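Local coordinates for protein methylmalonyl-CoA carboxyltransferase 12S subunit (Propionibacterium freudenreichii, PDB 1ON3) that transfers the carboxyl group of methylmalonyl-CoA to the biotin of the 1.3S subunit, forming propanoyl-CoA, as the hexameric core of the transcarboxylase complex, at residues A46-L50 against A99-D103; E277-V282 against D294-I299; L364-V370 against I403-K409. Residue numbers count along the deposited sequence, not the author numbering.

Contact 1 of 3, residues A46-L50 against A99-D103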
loop_
_atom_site.group_PDB
_atom_site.type_symbol
_atom_site.label_atom_id
_atom_site.label_comp_id
_atom_site.label_asym_id
_atom_site.label_seq_id
_atom_site.Cartn_x
_atom_site.Cartn_y
_atom_site.Cartn_z
ATOM N N ALA E 46 -3.559 8.600 -44.682
ATOM C CA ALA E 46 -3.272 8.559 -43.253
ATOM C C ALA E 46 -3.537 9.905 -42.571
ATOM O O ALA E 46 -4.089 9.951 -41.476
ATOM C CB ALA E 46 -1.833 8.163 -43.040
ATOM N N ARG E 47 -3.145 11.005 -43.211
ATOM C CA ARG E 47 -3.341 12.305 -42.592
ATOM C C ARG E 47 -4.773 12.810 -42.647
ATOM O O ARG E 47 -5.210 13.512 -41.740
ATOM C CB ARG E 47 -2.351 13.316 -43.184
ATOM C CG ARG E 47 -0.920 12.973 -42.756
ATOM C CD ARG E 47 0.168 13.768 -43.463
ATOM N NE ARG E 47 1.483 13.307 -43.015
ATOM C CZ ARG E 47 2.070 13.688 -41.883
ATOM N NH1 ARG E 47 1.473 14.557 -41.065
ATOM N NH2 ARG E 47 3.243 13.184 -41.556
ATOM N N GLU E 48 -5.507 12.453 -43.697
ATOM C CA GLU E 48 -6.903 12.864 -43.790
ATOM C C GLU E 48 -7.683 12.172 -42.667
ATOM O O GLU E 48 -8.569 12.761 -42.056
ATOM C CB GLU E 48 -7.488 12.471 -45.152
ATOM C CG GLU E 48 -7.002 13.351 -46.290
ATOM C CD GLU E 48 -7.254 12.747 -47.664
ATOM O OE1 GLU E 48 -7.017 13.452 -48.658
ATOM O OE2 GLU E 48 -7.673 11.576 -47.757
ATOM N N ARG E 49 -7.342 10.915 -42.404
ATOM C CA ARG E 49 -8.017 10.146 -41.357
ATOM C C ARG E 49 -7.849 10.798 -39.988
ATOM O O ARG E 49 -8.818 10.952 -39.243
ATOM C CB ARG E 49 -7.481 8.706 -41.336
ATOM C CG ARG E 49 -8.019 7.867 -42.504
ATOM C CD ARG E 49 -7.227 6.567 -42.734
ATOM N NE ARG E 49 -7.815 5.778 -43.820
ATOM C CZ ARG E 49 -7.230 4.737 -44.410
ATOM N NH1 ARG E 49 -6.024 4.332 -44.029
ATOM N NH2 ARG E 49 -7.846 4.110 -45.402
ATOM N N LEU E 50 -6.625 11.196 -39.659
ATOM C CA LEU E 50 -6.395 11.842 -38.378
ATOM C C LEU E 50 -7.091 13.197 -38.357
ATOM O O LEU E 50 -7.678 13.588 -37.351
ATOM C CB LEU E 50 -4.897 12.017 -38.129
ATOM C CG LEU E 50 -4.169 10.730 -37.756
ATOM C CD1 LEU E 50 -2.656 10.977 -37.722
ATOM C CD2 LEU E 50 -4.676 10.252 -36.397
ATOM N N ALA E 99 -2.793 9.007 -31.030
ATOM C CA ALA E 99 -3.189 8.218 -32.197
ATOM C C ALA E 99 -2.047 7.940 -33.161
ATOM O O ALA E 99 -1.033 8.644 -33.157
ATOM C CB ALA E 99 -4.308 8.949 -32.938
ATOM N N ALA E 100 -2.225 6.900 -33.971
ATOM C CA ALA E 100 -1.248 6.516 -34.985
ATOM C C ALA E 100 -2.036 6.243 -36.259
ATOM O O ALA E 100 -3.180 5.777 -36.211
ATOM C CB ALA E 100 -0.493 5.272 -34.557
ATOM N N SER E 101 -1.437 6.526 -37.407
ATOM C CA SER E 101 -2.151 6.318 -38.660
ATOM C C SER E 101 -1.140 5.872 -39.706
ATOM O O SER E 101 -0.251 6.637 -40.075
ATOM C CB SER E 101 -2.838 7.627 -39.068
ATOM O OG SER E 101 -3.720 7.461 -40.162
ATOM N N GLN E 102 -1.261 4.628 -40.156
ATOM C CA GLN E 102 -0.337 4.085 -41.150
ATOM C C GLN E 102 -0.575 4.680 -42.522
ATOM O O GLN E 102 -1.719 4.898 -42.938
ATOM C CB GLN E 102 -0.451 2.555 -41.219
ATOM C CG GLN E 102 0.192 1.857 -40.032
ATOM C CD GLN E 102 0.114 0.343 -40.115
ATOM O OE1 GLN E 102 -0.951 -0.213 -40.366
ATOM N NE2 GLN E 102 1.239 -0.330 -39.880
ATOM N N ASP E 103 0.529 4.923 -43.226
ATOM C CA ASP E 103 0.489 5.518 -44.549
ATOM C C ASP E 103 0.830 4.461 -45.595
ATOM O O ASP E 103 2.005 4.169 -45.852
ATOM C CB ASP E 103 1.490 6.674 -44.623
ATOM C CG ASP E 103 1.380 7.453 -45.912
ATOM O OD1 ASP E 103 0.633 7.019 -46.809
ATOM O OD2 ASP E 103 2.048 8.500 -46.030
HETATM O O HOH W 1 -2.120 7.250 -46.726
HETATM O O HOH W 2 1.208 10.689 -45.066
HETATM O O HOH W 3 -4.202 5.228 -41.915
#
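A46, in the first turn of helix 46-53, sits closest to the strand. Its CA lies 5.0 Å from the CA of D103, its CB rests 3.3 Å from Q102 O, and its carbonyl oxygen accepts a hydrogen bond from the side chain of S101 (S101 OG to A46 O, 2.8 Å). L50 N also reaches A46 O, but weakly (3.4 Å). The amide of A46 reaches D103 through water 1, 2.8 Å from both A46 N and D103 OD1; D103 OD1 also hydrogen-bonds T105. R47 points sideways; a second water, weakly held by its NE, leads to D103 OD2, while its guanidinium pairs with E61. The 46-50 segment runs roughly antiparallel (149°) to strand 99-102, with the axes 7.8 Å apart at closest approach, and packs on one face of the N-terminal crotonase-like sheet, whose strand 95-102 lies between 85-92 and 133-139. R49 passes alongside S101 to salt bridges with D241 and D138, and water 3 joins its NH1 to S101 OG and Q102 O. One turn after A46, L50 closes the apolar end of the interface: L50 CD1 lies 3.6 Å from S101 CB and L50 CD2 3.7 Å from A99 CB.

Contact 2 of 3, residues E277-V282 against D294-I299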
loop_
_atom_site.group_PDB
_atom_site.type_symbol
_atom_site.label_atom_id
_atom_site.label_comp_id
_atom_site.label_asym_id
_atom_site.label_seq_id
_atom_site.Cartn_x
_atom_site.Cartn_y
_atom_site.Cartn_z
ATOM N N GLU E 277 -45.923 0.084 -22.844
ATOM C CA GLU E 277 -45.661 -0.673 -24.059
ATOM C C GLU E 277 -44.723 -1.834 -23.769
ATOM O O GLU E 277 -44.747 -2.838 -24.469
ATOM C CB GLU E 277 -45.046 0.213 -25.145
ATOM C CG GLU E 277 -45.937 1.354 -25.601
ATOM C CD GLU E 277 -45.334 2.135 -26.756
ATOM O OE1 GLU E 277 -45.353 1.625 -27.897
ATOM O OE2 GLU E 277 -44.828 3.254 -26.520
ATOM N N LEU E 278 -43.911 -1.695 -22.724
ATOM C CA LEU E 278 -42.972 -2.749 -22.339
ATOM C C LEU E 278 -43.691 -4.032 -21.908
ATOM O O LEU E 278 -43.119 -5.127 -21.960
ATOM C CB LEU E 278 -42.078 -2.264 -21.204
ATOM C CG LEU E 278 -40.886 -1.393 -21.603
ATOM C CD1 LEU E 278 -40.343 -0.638 -20.383
ATOM C CD2 LEU E 278 -39.809 -2.295 -22.240
ATOM N N ARG E 279 -44.942 -3.900 -21.473
ATOM C CA ARG E 279 -45.705 -5.071 -21.054
ATOM C C ARG E 279 -46.072 -5.944 -22.237
ATOM O O ARG E 279 -46.396 -7.118 -22.067
ATOM C CB ARG E 279 -47.010 -4.657 -20.383
ATOM C CG ARG E 279 -46.865 -3.900 -19.092
ATOM C CD ARG E 279 -48.228 -3.400 -18.654
ATOM N NE ARG E 279 -48.136 -2.577 -17.454
ATOM C CZ ARG E 279 -49.073 -1.716 -17.072
ATOM N NH1 ARG E 279 -50.173 -1.570 -17.800
ATOM N NH2 ARG E 279 -48.905 -0.991 -15.974
ATOM N N ASP E 280 -46.018 -5.385 -23.440
ATOM C CA ASP E 280 -46.439 -6.158 -24.607
ATOM C C ASP E 280 -45.368 -6.678 -25.547
ATOM O O ASP E 280 -45.671 -7.429 -26.475
ATOM C CB ASP E 280 -47.453 -5.333 -25.401
ATOM C CG ASP E 280 -48.548 -4.762 -24.519
ATOM O OD1 ASP E 280 -49.151 -5.542 -23.757
ATOM O OD2 ASP E 280 -48.799 -3.541 -24.584
ATOM N N ILE E 281 -44.120 -6.302 -25.313
ATOM C CA ILE E 281 -43.047 -6.731 -26.193
ATOM C C ILE E 281 -42.733 -8.214 -26.079
ATOM O O ILE E 281 -42.557 -8.890 -27.091
ATOM C CB ILE E 281 -41.766 -5.924 -25.924
ATOM C CG1 ILE E 281 -42.043 -4.436 -26.144
ATOM C CG2 ILE E 281 -40.654 -6.404 -26.840
ATOM C CD1 ILE E 281 -40.917 -3.512 -25.688
ATOM N N VAL E 282 -42.666 -8.707 -24.844
ATOM C CA VAL E 282 -42.373 -10.105 -24.572
ATOM C C VAL E 282 -43.671 -10.912 -24.479
ATOM O O VAL E 282 -44.447 -10.751 -23.539
ATOM C CB VAL E 282 -41.593 -10.253 -23.237
ATOM C CG1 VAL E 282 -41.142 -11.694 -23.045
ATOM C CG2 VAL E 282 -40.408 -9.306 -23.224
ATOM N N ASP E 294 -35.968 -4.216 -28.777
ATOM C CA ASP E 294 -37.163 -3.385 -28.638
ATOM C C ASP E 294 -37.338 -3.067 -27.156
ATOM O O ASP E 294 -37.859 -2.012 -26.790
ATOM C CB ASP E 294 -38.406 -4.099 -29.190
ATOM C CG ASP E 294 -38.411 -4.155 -30.704
ATOM O OD1 ASP E 294 -37.812 -3.259 -31.337
ATOM O OD2 ASP E 294 -39.014 -5.080 -31.262
ATOM N N VAL E 295 -36.896 -3.982 -26.297
ATOM C CA VAL E 295 -36.975 -3.752 -24.864
ATOM C C VAL E 295 -35.895 -2.727 -24.530
ATOM O O VAL E 295 -36.143 -1.752 -23.819
ATOM C CB VAL E 295 -36.710 -5.037 -24.060
ATOM C CG1 VAL E 295 -36.636 -4.707 -22.578
ATOM C CG2 VAL E 295 -37.824 -6.072 -24.336
ATOM N N ILE E 296 -34.697 -2.945 -25.064
ATOM C CA ILE E 296 -33.582 -2.037 -24.816
ATOM C C ILE E 296 -33.944 -0.611 -25.209
ATOM O O ILE E 296 -33.736 0.314 -24.435
ATOM C CB ILE E 296 -32.308 -2.474 -25.605
ATOM C CG1 ILE E 296 -31.816 -3.833 -25.077
ATOM C CG2 ILE E 296 -31.208 -1.388 -25.485
ATOM C CD1 ILE E 296 -30.610 -4.436 -25.842
ATOM N N ALA E 297 -34.485 -0.436 -26.413
ATOM C CA ALA E 297 -34.838 0.894 -26.904
ATOM C C ALA E 297 -35.769 1.647 -25.967
ATOM O O ALA E 297 -35.669 2.870 -25.831
ATOM C CB ALA E 297 -35.464 0.799 -28.285
ATOM N N LYS E 298 -36.668 0.925 -25.308
ATOM C CA LYS E 298 -37.607 1.567 -24.395
ATOM C C LYS E 298 -37.074 1.835 -22.998
ATOM O O LYS E 298 -37.725 2.529 -22.215
ATOM C CB LYS E 298 -38.900 0.753 -24.312
ATOM C CG LYS E 298 -39.628 0.697 -25.643
ATOM C CD LYS E 298 -40.959 -0.024 -25.557
ATOM C CE LYS E 298 -41.602 -0.098 -26.938
ATOM N NZ LYS E 298 -41.717 1.248 -27.576
ATOM N N ILE E 299 -35.893 1.318 -22.670
ATOM C CA ILE E 299 -35.370 1.556 -21.337
ATOM C C ILE E 299 -34.119 2.429 -21.267
ATOM O O ILE E 299 -33.817 2.991 -20.218
ATOM C CB ILE E 299 -35.109 0.236 -20.589
ATOM C CG1 ILE E 299 -34.043 -0.587 -21.303
ATOM C CG2 ILE E 299 -36.405 -0.575 -20.519
ATOM C CD1 ILE E 299 -33.640 -1.836 -20.534
#
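Residues 278-281 form a single, weakly bonded helical turn, with D280 N bonded to E277 O (3.0 Å), and face helix 294-299. The backbones stay apart, the nearest CA atoms being those of L278 and V295 at 6.6 Å, and no hydrogen bond crosses the gap, so the contact is made mostly by side chains. The CA-to-CB bond of I281 is directed toward the helix: I281 CG2 meets V295 CG2 at 3.8 Å, and I281 CD1 lies 3.5 Å from K298 CD and 3.6 Å from D294 O. L278 starts out sideways but extends its CD2 to within 4.0 Å of V295 CG1 and its CD1 to 3.9 Å from I299 CG2. Helix 293-299 lies on one face of the sheet of the C-terminal crotonase-like domain, V295 and I296 resting on L367 of strand 364-370, and I299 touching helix 495-505. Toward solvent the chemistry changes. The aliphatic part of K298 lies over L278, with CB 3.8 Å from L278 CD2, and its ammonium makes a long salt bridge to exposed E277 (E277 OE1 to K298 NZ, 3.7 Å).

Contact 3 of 3, residues L364-V370 against I403-K409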
loop_
_atom_site.group_PDB
_atom_site.type_symbol
_atom_site.label_atom_id
_atom_site.label_comp_id
_atom_site.label_asym_id
_atom_site.label_seq_id
_atom_site.Cartn_x
_atom_site.Cartn_y
_atom_site.Cartn_z
ATOM N N LEU E 364 -22.900 -3.101 -15.740
ATOM C CA LEU E 364 -23.437 -4.122 -16.622
ATOM C C LEU E 364 -24.899 -4.418 -16.323
ATOM O O LEU E 364 -25.261 -4.753 -15.190
ATOM C CB LEU E 364 -22.608 -5.408 -16.473
ATOM C CG LEU E 364 -21.234 -5.320 -17.163
ATOM C CD1 LEU E 364 -20.256 -6.288 -16.534
ATOM C CD2 LEU E 364 -21.402 -5.560 -18.646
ATOM N N VAL E 365 -25.723 -4.312 -17.356
ATOM C CA VAL E 365 -27.154 -4.560 -17.246
ATOM C C VAL E 365 -27.526 -5.752 -18.120
ATOM O O VAL E 365 -27.281 -5.753 -19.329
ATOM C CB VAL E 365 -27.964 -3.319 -17.705
ATOM C CG1 VAL E 365 -29.468 -3.613 -17.649
ATOM C CG2 VAL E 365 -27.621 -2.127 -16.816
ATOM N N GLN E 366 -28.102 -6.768 -17.490
ATOM C CA GLN E 366 -28.525 -7.987 -18.184
ATOM C C GLN E 366 -30.042 -8.059 -18.351
ATOM O O GLN E 366 -30.791 -7.722 -17.427
ATOM C CB GLN E 366 -28.090 -9.244 -17.402
ATOM C CG GLN E 366 -26.579 -9.527 -17.371
ATOM C CD GLN E 366 -25.791 -8.424 -16.682
ATOM O OE1 GLN E 366 -24.918 -7.805 -17.290
ATOM N NE2 GLN E 366 -26.096 -8.176 -15.404
ATOM N N LEU E 367 -30.479 -8.491 -19.535
ATOM C CA LEU E 367 -31.903 -8.700 -19.824
ATOM C C LEU E 367 -31.951 -10.192 -20.168
ATOM O O LEU E 367 -31.404 -10.628 -21.182
ATOM C CB LEU E 367 -32.359 -7.847 -21.006
ATOM C CG LEU E 367 -32.207 -6.339 -20.802
ATOM C CD1 LEU E 367 -32.737 -5.622 -22.054
ATOM C CD2 LEU E 367 -32.948 -5.884 -19.542
ATOM N N VAL E 368 -32.603 -10.967 -19.305
ATOM C CA VAL E 368 -32.635 -12.414 -19.448
ATOM C C VAL E 368 -33.891 -13.115 -19.968
ATOM O O VAL E 368 -34.999 -12.898 -19.477
ATOM C CB VAL E 368 -32.253 -13.077 -18.093
ATOM C CG1 VAL E 368 -32.143 -14.596 -18.254
ATOM C CG2 VAL E 368 -30.937 -12.506 -17.574
ATOM N N ASP E 369 -33.678 -13.971 -20.963
ATOM C CA ASP E 369 -34.714 -14.806 -21.558
ATOM C C ASP E 369 -33.917 -15.891 -22.276
ATOM O O ASP E 369 -33.754 -15.861 -23.491
ATOM C CB ASP E 369 -35.570 -14.027 -22.558
ATOM C CG ASP E 369 -36.829 -14.786 -22.942
ATOM O OD1 ASP E 369 -36.918 -15.983 -22.578
ATOM O OD2 ASP E 369 -37.719 -14.204 -23.603
ATOM N N VAL E 370 -33.405 -16.845 -21.505
ATOM C CA VAL E 370 -32.561 -17.909 -22.044
ATOM C C VAL E 370 -33.040 -19.289 -21.578
ATOM O O VAL E 370 -33.170 -19.547 -20.380
ATOM C CB VAL E 370 -31.068 -17.647 -21.629
ATOM C CG1 VAL E 370 -30.923 -17.670 -20.099
ATOM C CG2 VAL E 370 -30.134 -18.662 -22.298
ATOM N N ILE E 403 -26.545 -5.268 -12.703
ATOM C CA ILE E 403 -27.999 -5.253 -12.526
ATOM C C ILE E 403 -28.644 -6.186 -13.539
ATOM O O ILE E 403 -28.408 -6.074 -14.747
ATOM C CB ILE E 403 -28.568 -3.842 -12.751
ATOM C CG1 ILE E 403 -27.782 -2.823 -11.922
ATOM C CG2 ILE E 403 -30.059 -3.835 -12.425
ATOM C CD1 ILE E 403 -27.913 -2.997 -10.428
ATOM N N THR E 404 -29.499 -7.075 -13.048
ATOM C CA THR E 404 -30.119 -8.062 -13.904
ATOM C C THR E 404 -31.652 -8.071 -13.858
ATOM O O THR E 404 -32.253 -8.094 -12.791
ATOM C CB THR E 404 -29.577 -9.461 -13.524
ATOM O OG1 THR E 404 -28.169 -9.517 -13.827
ATOM C CG2 THR E 404 -30.313 -10.563 -14.270
ATOM N N VAL E 405 -32.263 -8.061 -15.030
ATOM C CA VAL E 405 -33.712 -8.086 -15.151
ATOM C C VAL E 405 -34.091 -9.362 -15.893
ATOM O O VAL E 405 -33.656 -9.589 -17.031
ATOM C CB VAL E 405 -34.237 -6.848 -15.935
ATOM C CG1 VAL E 405 -35.761 -6.896 -16.041
ATOM C CG2 VAL E 405 -33.818 -5.557 -15.214
ATOM N N VAL E 406 -34.888 -10.209 -15.244
ATOM C CA VAL E 406 -35.311 -11.453 -15.875
ATOM C C VAL E 406 -36.652 -11.240 -16.569
ATOM O O VAL E 406 -37.673 -11.053 -15.905
ATOM C CB VAL E 406 -35.441 -12.596 -14.842
ATOM C CG1 VAL E 406 -35.846 -13.882 -15.552
ATOM C CG2 VAL E 406 -34.121 -12.777 -14.106
ATOM N N LEU E 407 -36.635 -11.279 -17.903
ATOM C CA LEU E 407 -37.828 -11.071 -18.723
ATOM C C LEU E 407 -38.698 -12.308 -18.829
ATOM O O LEU E 407 -39.920 -12.227 -18.696
ATOM C CB LEU E 407 -37.440 -10.643 -20.148
ATOM C CG LEU E 407 -36.454 -9.476 -20.309
ATOM C CD1 LEU E 407 -36.253 -9.193 -21.794
ATOM C CD2 LEU E 407 -36.971 -8.230 -19.606
ATOM N N ARG E 408 -38.080 -13.457 -19.084
ATOM C CA ARG E 408 -38.872 -14.667 -19.231
ATOM C C ARG E 408 -38.097 -15.918 -18.824
ATOM O O ARG E 408 -37.859 -16.131 -17.636
ATOM C CB ARG E 408 -39.375 -14.753 -20.682
ATOM C CG ARG E 408 -40.572 -15.662 -20.894
ATOM C CD ARG E 408 -41.283 -15.340 -22.223
ATOM N NE ARG E 408 -40.409 -15.475 -23.392
ATOM C CZ ARG E 408 -40.841 -15.485 -24.651
ATOM N NH1 ARG E 408 -42.143 -15.361 -24.908
ATOM N NH2 ARG E 408 -39.981 -15.646 -25.654
ATOM N N LYS E 409 -37.702 -16.742 -19.793
ATOM C CA LYS E 409 -36.968 -17.965 -19.481
ATOM C C LYS E 409 -35.621 -17.663 -18.815
ATOM O O LYS E 409 -34.917 -16.732 -19.211
ATOM C CB LYS E 409 -36.698 -18.777 -20.752
ATOM C CG LYS E 409 -37.921 -19.311 -21.474
ATOM C CD LYS E 409 -38.691 -20.305 -20.613
ATOM C CE LYS E 409 -39.753 -21.044 -21.439
ATOM N NZ LYS E 409 -40.666 -20.112 -22.163
HETATM O O HOH W 4 -37.782 -17.460 -24.578
#
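V368 and D369, each with about 80 Å² covered, and K409, with 70 Å², mark where two parallel strands leave their regular pairing. V368 belongs to both regimes. V368 N donates to V405 O (2.9 Å), continuing the alternation begun by I403 N to L364 O and Q366 N to I403 O, both 2.8 Å. V368 O accepts L407 N (2.8 Å), the next bond of the alternation. An additional bond, R408 N to V368 O (3.2 Å), forms as the chain turns a corner at R408. On the face shared with Q366 and T404 (Q366 NE2 to T404 OG1, 2.9 Å; T404 OG1 also hydrogen-bonds the carbonyl of C419), V368 CG2 lies 3.9 Å from T404 CG2; L367 and V405 pack on the other face.

Across from the corner, the carboxylate of D369 takes over. D369 OD1 accepts K409 N (3.0 Å), while D369 OD2 forms a salt bridge with R408 NE (3.0 Å) and also bonds Y290; the R408 guanidinium is held further by the carbonyls of P283 and K288. K409 contributes its backbone, K409 O accepting V370 N at 2.7 Å, while its side chain leads away from the strand.

Helices 377-381 and 384-397 lie in the connection between these neighbouring parallel strands, making a beta-alpha-beta crossover in the central sheet of the C-terminal crotonase-like domain.

In the fold
The two crotonase-like halves of the chain share these contacts unequally: contact 1 is in the N-terminal half, with its centre about 41 Å from that of contact 3, while contacts 2 and 3 lie in the C-terminal half with centres 13 Å apart. The latter two touch directly, I296 CG1 being 3.6 Å from L367 CD1, so the helical layer of contact 2 rests on the sheet to which contact 3 belongs. Contacts 1 and 3 are buried, contact 2 only partly. Backbone bonding dominates the strand pair 364-370/403-409; the helix-on-strand contact 1 mixes one direct hydrogen bond, bridging waters and apolar packing; the helical contact 2 is apolar, edged by a long ion pair.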